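Local atomic coordinates of protein-l-isoaspartate o-methyltransferase (Thermotoga maritima, PDB entry 1DL5), a protein that probably repairs age-damaged proteins by transferring a methyl group from S-adenosylmethionine to the carboxylate of isoaspartyl residues. Residues L233-H238 with C293-F298; H238-L243 with T288-C293; M302-V305 with S311-S314. One frame throughout, in Å; residues are numbered along the deposited sequence. Where two conformers were deposited one is given.

Contact 1 of 3, residues L233-H238 with C293-F298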
# COMPACT_ATOMS: atom_id res chain seq x y z
N LEU A 233 -17.50 -11.83 8.60
CA LEU A 233 -18.02 -11.99 9.95
C LEU A 233 -16.88 -11.67 10.90
O LEU A 233 -15.74 -12.08 10.68
CB LEU A 233 -18.52 -13.42 10.18
CG LEU A 233 -19.73 -13.84 9.34
CD1 LEU A 233 -20.13 -15.26 9.70
CD2 LEU A 233 -20.89 -12.87 9.60
N LEU A 234 -17.19 -10.92 11.95
CA LEU A 234 -16.19 -10.52 12.93
C LEU A 234 -16.64 -10.86 14.34
O LEU A 234 -17.69 -10.41 14.77
CB LEU A 234 -15.95 -9.01 12.80
CG LEU A 234 -14.99 -8.32 13.78
CD1 LEU A 234 -13.60 -8.93 13.66
CD2 LEU A 234 -14.96 -6.83 13.46
N VAL A 235 -15.88 -11.68 15.05
CA VAL A 235 -16.25 -12.03 16.41
C VAL A 235 -15.57 -11.01 17.33
O VAL A 235 -14.52 -10.48 16.99
CB VAL A 235 -15.78 -13.45 16.77
CG1 VAL A 235 -14.28 -13.51 16.77
CG2 VAL A 235 -16.34 -13.86 18.12
N ARG A 236 -16.19 -10.73 18.47
CA ARG A 236 -15.63 -9.78 19.43
C ARG A 236 -15.15 -8.52 18.71
O ARG A 236 -14.02 -8.07 18.91
CB ARG A 236 -14.47 -10.43 20.18
CG ARG A 236 -14.85 -11.70 20.93
CD ARG A 236 -13.67 -12.36 21.62
NE ARG A 236 -14.08 -13.54 22.36
CZ ARG A 236 -13.26 -14.30 23.08
NH1 ARG A 236 -11.97 -14.01 23.16
NH2 ARG A 236 -13.74 -15.36 23.73
N SER A 237 -16.02 -7.95 17.88
CA SER A 237 -15.69 -6.76 17.11
C SER A 237 -15.13 -5.59 17.92
O SER A 237 -14.21 -4.93 17.47
CB SER A 237 -16.90 -6.28 16.29
OG SER A 237 -17.97 -5.88 17.13
N HIS A 238 -15.68 -5.34 19.10
CA HIS A 238 -15.19 -4.23 19.92
C HIS A 238 -13.72 -4.41 20.26
O HIS A 238 -12.95 -3.44 20.26
CB HIS A 238 -16.00 -4.09 21.21
CG HIS A 238 -15.61 -2.92 22.05
ND1 HIS A 238 -15.86 -1.61 21.67
CD2 HIS A 238 -14.94 -2.84 23.23
CE1 HIS A 238 -15.37 -0.79 22.58
NE2 HIS A 238 -14.81 -1.51 23.54
N CYS A 293 -3.97 -15.74 17.66
CA CYS A 293 -3.65 -15.44 19.05
C CYS A 293 -4.86 -15.58 19.98
O CYS A 293 -4.94 -14.93 21.03
CB CYS A 293 -3.03 -14.04 19.15
SG CYS A 293 -1.33 -14.01 18.49
N GLY A 294 -5.80 -16.43 19.58
CA GLY A 294 -6.98 -16.69 20.39
C GLY A 294 -7.97 -15.56 20.61
O GLY A 294 -8.74 -15.60 21.57
N TYR A 295 -7.97 -14.57 19.74
CA TYR A 295 -8.88 -13.43 19.86
C TYR A 295 -8.74 -12.67 21.17
O TYR A 295 -9.68 -12.01 21.60
CB TYR A 295 -10.33 -13.89 19.73
CG TYR A 295 -10.66 -14.61 18.45
CD1 TYR A 295 -11.07 -13.90 17.32
CD2 TYR A 295 -10.57 -16.00 18.36
CE1 TYR A 295 -11.40 -14.56 16.14
CE2 TYR A 295 -10.90 -16.67 17.18
CZ TYR A 295 -11.32 -15.94 16.08
OH TYR A 295 -11.67 -16.59 14.92
N ARG A 296 -7.58 -12.76 21.82
CA ARG A 296 -7.37 -12.06 23.08
C ARG A 296 -7.35 -10.54 22.89
O ARG A 296 -7.06 -10.05 21.80
CB ARG A 296 -6.06 -12.52 23.72
CG ARG A 296 -6.10 -13.91 24.01
N SER A 297 -7.68 -9.80 23.94
CA SER A 297 -7.69 -8.35 23.88
C SER A 297 -6.25 -7.83 23.89
O SER A 297 -5.32 -8.58 24.17
CB SER A 297 -8.49 -7.75 25.05
OG SER A 297 -7.99 -8.18 26.30
N PHE A 298 -6.09 -6.55 23.58
CA PHE A 298 -4.76 -5.94 23.50
C PHE A 298 -3.85 -6.13 24.71
O PHE A 298 -2.64 -6.19 24.55
CB PHE A 298 -4.88 -4.45 23.15
CG PHE A 298 -5.42 -3.59 24.27
CD1 PHE A 298 -4.57 -3.10 25.26
CD2 PHE A 298 -6.77 -3.26 24.32
CE1 PHE A 298 -5.06 -2.30 26.29
CE2 PHE A 298 -7.28 -2.46 25.35
CZ PHE A 298 -6.42 -1.98 26.34
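The guanidinium of R236 meets the backbone of Y295 edge-on: Y295 O lies in the guanidinium plane, where NH1 gives it a weak hydrogen bond, 3.4 Å long with an N-H...O angle of 150°. G294 O stands obliquely to the same group, 3.9 Å from NH1. The other flat group, the Y295 phenol ring, is turned 68° from the guanidinium, so the two do not stack; the phenol ring pairs edge-to-face with W290. V235 also points its side chain at the Y295 ring and approaches it obliquely, although the modelled separation is too short to be trusted in detail. R236 reaches across because its chain is extended from CG to NE, and its CB projects toward the turn with CG anti to the carbonyl carbon (chi1 -58°). NH1 is also 3.8 Å from Y295 CB. A long, flexible arginine suits this exposed place, where its charge can probably remain hydrated while one N-H reaches a carbonyl. R236 itself occupies the N-cap position of helix 237-248. Across from it, C293 to R296 form a type I' beta turn, and G294, with a positive phi that favours glycine, is the C-prime residue of a Schellman motif: Y295 N bonds to W290 O and G294 N to E291 O. The contact thus joins the start of one helix to the Schellman-terminated end of another.

Contact 2 of 3, residues H238-L243 with T288-C293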
# COMPACT_ATOMS: atom_id res chain seq x y z
N HIS A 238 -15.68 -5.34 19.10
CA HIS A 238 -15.19 -4.23 19.92
C HIS A 238 -13.72 -4.41 20.26
O HIS A 238 -12.95 -3.44 20.26
CB HIS A 238 -16.00 -4.09 21.21
CG HIS A 238 -15.61 -2.92 22.05
ND1 HIS A 238 -15.86 -1.61 21.67
CD2 HIS A 238 -14.94 -2.84 23.23
CE1 HIS A 238 -15.37 -0.79 22.58
NE2 HIS A 238 -14.81 -1.51 23.54
N ILE A 239 -13.33 -5.64 20.57
CA ILE A 239 -11.96 -5.98 20.92
C ILE A 239 -11.04 -5.76 19.72
O ILE A 239 -9.92 -5.29 19.86
CB ILE A 239 -11.84 -7.46 21.37
CG1 ILE A 239 -12.65 -7.68 22.65
CG2 ILE A 239 -10.37 -7.84 21.59
CD1 ILE A 239 -12.26 -6.76 23.79
N PHE A 240 -11.53 -6.10 18.53
CA PHE A 240 -10.72 -5.92 17.33
C PHE A 240 -10.59 -4.43 17.01
O PHE A 240 -9.53 -3.98 16.60
CB PHE A 240 -11.35 -6.64 16.14
CG PHE A 240 -10.47 -6.68 14.92
CD1 PHE A 240 -9.24 -7.34 14.96
CD2 PHE A 240 -10.85 -6.04 13.75
CE1 PHE A 240 -8.40 -7.37 13.84
CE2 PHE A 240 -10.02 -6.06 12.62
CZ PHE A 240 -8.80 -6.72 12.67
N VAL A 241 -11.67 -3.68 17.21
CA VAL A 241 -11.65 -2.25 16.94
C VAL A 241 -10.64 -1.56 17.85
O VAL A 241 -9.93 -0.64 17.41
CB VAL A 241 -13.05 -1.62 17.13
CG1 VAL A 241 -12.96 -0.11 17.06
CG2 VAL A 241 -13.98 -2.13 16.03
N GLU A 242 -10.56 -1.99 19.11
CA GLU A 242 -9.59 -1.41 20.04
C GLU A 242 -8.20 -1.64 19.45
O GLU A 242 -7.34 -0.75 19.46
CB GLU A 242 -9.64 -2.10 21.41
CG GLU A 242 -10.94 -1.96 22.19
CD GLU A 242 -10.82 -2.52 23.61
OE1 GLU A 242 -10.18 -3.58 23.79
OE2 GLU A 242 -11.37 -1.90 24.54
N LEU A 243 -7.97 -2.85 18.95
CA LEU A 243 -6.68 -3.19 18.37
C LEU A 243 -6.36 -2.37 17.12
O LEU A 243 -5.22 -1.97 16.91
CB LEU A 243 -6.62 -4.69 18.07
CG LEU A 243 -6.34 -5.57 19.31
CD1 LEU A 243 -6.73 -7.02 19.04
CD2 LEU A 243 -4.86 -5.47 19.67
N THR A 288 -6.23 -12.21 10.92
CA THR A 288 -5.68 -13.56 10.91
C THR A 288 -4.73 -13.74 12.10
O THR A 288 -4.78 -14.75 12.81
CB THR A 288 -4.90 -13.83 9.60
OG1 THR A 288 -5.79 -13.73 8.49
CG2 THR A 288 -4.27 -15.22 9.62
N GLN A 289 -3.87 -12.75 12.31
CA GLN A 289 -2.92 -12.80 13.42
C GLN A 289 -3.67 -12.85 14.74
O GLN A 289 -3.30 -13.60 15.65
CB GLN A 289 -2.02 -11.56 13.38
CG GLN A 289 -1.09 -11.50 12.19
CD GLN A 289 -0.69 -10.08 11.84
OE1 GLN A 289 -0.76 -9.17 12.67
NE2 GLN A 289 -0.26 -9.88 10.59
N TRP A 290 -4.71 -12.03 14.85
CA TRP A 290 -5.52 -11.97 16.06
C TRP A 290 -6.19 -13.31 16.31
O TRP A 290 -6.23 -13.80 17.45
CB TRP A 290 -6.55 -10.86 15.91
CG TRP A 290 -7.43 -10.66 17.10
CD1 TRP A 290 -7.04 -10.50 18.39
CD2 TRP A 290 -8.85 -10.54 17.08
NE1 TRP A 290 -8.14 -10.28 19.19
CE2 TRP A 290 -9.26 -10.30 18.41
CE3 TRP A 290 -9.82 -10.61 16.08
CZ2 TRP A 290 -10.60 -10.13 18.76
CZ3 TRP A 290 -11.15 -10.44 16.42
CH2 TRP A 290 -11.53 -10.20 17.75
N GLU A 291 -6.72 -13.92 15.25
CA GLU A 291 -7.36 -15.22 15.37
C GLU A 291 -6.34 -16.25 15.85
O GLU A 291 -6.64 -17.07 16.72
CB GLU A 291 -7.93 -15.65 14.01
CG GLU A 291 -8.24 -17.15 13.90
CD GLU A 291 -8.87 -17.53 12.57
OE1 GLU A 291 -8.38 -17.07 11.51
OE2 GLU A 291 -9.85 -18.30 12.58
N SER A 292 -5.13 -16.19 15.30
CA SER A 292 -4.09 -17.13 15.68
C SER A 292 -3.70 -16.93 17.14
O SER A 292 -3.16 -17.84 17.78
CB SER A 292 -2.85 -16.96 14.80
OG SER A 292 -2.13 -15.79 15.14
N CYS A 293 -3.97 -15.74 17.66
CA CYS A 293 -3.65 -15.44 19.05
C CYS A 293 -4.86 -15.58 19.98
O CYS A 293 -4.94 -14.93 21.03
CB CYS A 293 -3.03 -14.04 19.15
SG CYS A 293 -1.33 -14.01 18.49
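W290 projects from helix 281-292 onto three side chains of helix 237-248 and gives up more surface here than any other residue. The short helical segments cross at 121°, with axes 11.9 Å apart at their closest, and the broad indole spans that wide separation. Its CG lies anti to the backbone N (chi1 -179°), which carries the rings out toward F240, I239 and L243. F240, second in buried surface, meets the benzene half of the indole. Its CB sits over the face of the six-membered ring, 4.1 Å from the centroid, in a CH-pi contact. The phenyl ring beyond is inclined at 35° to the indole, an oblique pairing in which F240 CD1 comes to 3.5 Å from W290 CE3. F240 also packs on I283, L286 and L287, so with W290 it touches about two turns of helix 281-292. L243 takes the pyrrole half of the indole: its CD1 methyl lies over the face, 3.8 Å from the centroid of the five-membered ring, again as CH-pi. I239 completes the group more obliquely, with CG2 3.6 Å from W290 CZ2. A beta-branched isoleucine and a leucine fit here because their methyls can follow the flat indole surface. The one polar atom of that indole, NE1, donates to R296 O in the following turn. The chemistry is therefore dispersion and CH-pi contact across the helix pair, with the buried N-H satisfied by a backbone carbonyl, and that bond probably fixes the rotation of the rings about CB-CG.

Contact 3 of 3, residues M302-V305 with S311-S314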
# COMPACT_ATOMS: atom_id res chain seq x y z
N MET A 302 1.48 -8.88 21.97
CA MET A 302 2.64 -8.04 21.74
C MET A 302 2.28 -7.21 20.51
O MET A 302 1.90 -7.76 19.47
CB MET A 302 3.90 -8.86 21.47
CG MET A 302 5.11 -7.97 21.26
SD MET A 302 6.66 -8.85 21.30
CE MET A 302 6.90 -9.00 23.07
N LEU A 303 2.40 -5.90 20.64
CA LEU A 303 2.05 -5.00 19.55
C LEU A 303 3.25 -4.54 18.75
O LEU A 303 4.29 -4.19 19.31
CB LEU A 303 1.32 -3.78 20.13
CG LEU A 303 0.18 -4.10 21.10
CD1 LEU A 303 -0.49 -2.81 21.53
CD2 LEU A 303 -0.84 -5.03 20.42
N HIS A 304 3.12 -4.57 17.43
CA HIS A 304 4.18 -4.13 16.54
C HIS A 304 3.55 -3.01 15.72
O HIS A 304 2.90 -3.26 14.70
CB HIS A 304 4.63 -5.29 15.63
CG HIS A 304 5.09 -6.50 16.38
ND1 HIS A 304 6.40 -6.94 16.36
CD2 HIS A 304 4.42 -7.40 17.14
CE1 HIS A 304 6.51 -8.04 17.07
NE2 HIS A 304 5.32 -8.35 17.56
N VAL A 305 3.74 -1.78 16.18
CA VAL A 305 3.17 -0.59 15.55
C VAL A 305 4.10 -0.09 14.46
O VAL A 305 5.20 0.38 14.72
CB VAL A 305 2.95 0.51 16.61
CG1 VAL A 305 2.16 1.68 16.01
CG2 VAL A 305 2.21 -0.09 17.81
N SER A 311 1.03 -2.51 10.61
CA SER A 311 1.26 -3.11 11.92
C SER A 311 0.90 -4.58 12.01
O SER A 311 0.19 -5.11 11.16
CB SER A 311 0.46 -2.33 12.97
OG SER A 311 0.82 -0.96 12.96
N HIS A 312 1.41 -5.25 13.04
CA HIS A 312 1.07 -6.65 13.24
C HIS A 312 1.03 -7.04 14.71
O HIS A 312 1.49 -6.30 15.58
CB HIS A 312 1.99 -7.60 12.42
CG HIS A 312 3.45 -7.51 12.73
ND1 HIS A 312 4.29 -6.61 12.11
CD2 HIS A 312 4.24 -8.27 13.53
CE1 HIS A 312 5.54 -6.82 12.51
NE2 HIS A 312 5.53 -7.82 13.37
N ILE A 313 0.43 -8.20 14.96
CA ILE A 313 0.26 -8.75 16.30
C ILE A 313 1.04 -10.05 16.45
O ILE A 313 1.16 -10.82 15.50
CB ILE A 313 -1.23 -9.08 16.56
CG1 ILE A 313 -2.08 -7.81 16.45
CG2 ILE A 313 -1.40 -9.73 17.93
CD1 ILE A 313 -3.57 -8.08 16.40
N SER A 314 1.58 -10.28 17.65
CA SER A 314 2.30 -11.53 17.93
C SER A 314 1.94 -11.96 19.36
O SER A 314 1.48 -11.14 20.16
CB SER A 314 3.82 -11.36 17.78
OG SER A 314 4.40 -10.57 18.80
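S311 leads into the returning arm of a beta hairpin and lies beside H304 and V305 of the outgoing strand 302-306. Its CB is 3.1 Å from H304 O and its OG approaches V305 CA, while that hydroxyl is hydrogen-bonded to L247 O and G306 N; a small polar side chain suits the meeting of hairpin and helix end. H312 then forms an antiparallel hydrogen-bonded pair with H304, H304 N to H312 O and H312 N to H304 O, both 3.0 Å. Its CG sits between the backbone N and the carbonyl carbon (chi1 60°), and the imidazole folds over its partner: the two rings make an offset stack, centroids 4.2 Å apart and planes at 20°. H304 CB lies over the centre of the H312 ring, 3.5 Å from the centroid. I313 forms a non-hydrogen-bonded pair with L303, and both put aliphatic side chains on the face covered by helices 237-248 and 281-292, L303 on L243 and I313 on L286 and W290. At this outer edge of the large mixed sheet, Q289 OE1 takes the I313 N-H, which the pair does not use toward L303. S314 restores the hydrogen-bonded pattern with M302, giving N to M302 O at 3.1 Å and receiving M302 N at its own O. Its hydroxyl also meets the edge of the H304 ring in plane, with S314 OG 2.7 Å from H304 NE2 in a nearly straight hydrogen bond.

Contact 2 is the buried core of the group, and contact 1 lies at the surface only about 4 Å away, centre to centre. Both use helix 237-248 and the end of helix 281-292; W290 belongs to the packing of contact 2 and, through its N-H, meets the turn of contact 1. Contact 3 is partly buried and further off, at the edge of the large sheet, and touches contact 2 through Q289 and W290. The C293-C315 disulfide ties the end of helix 281-292 to the chain just beyond S314. Chemistry follows place: a weak hydrogen bond from a charged side chain to a carbonyl outside, apolar and aromatic packing within, and backbone pairing with stacked imidazoles in the hairpin.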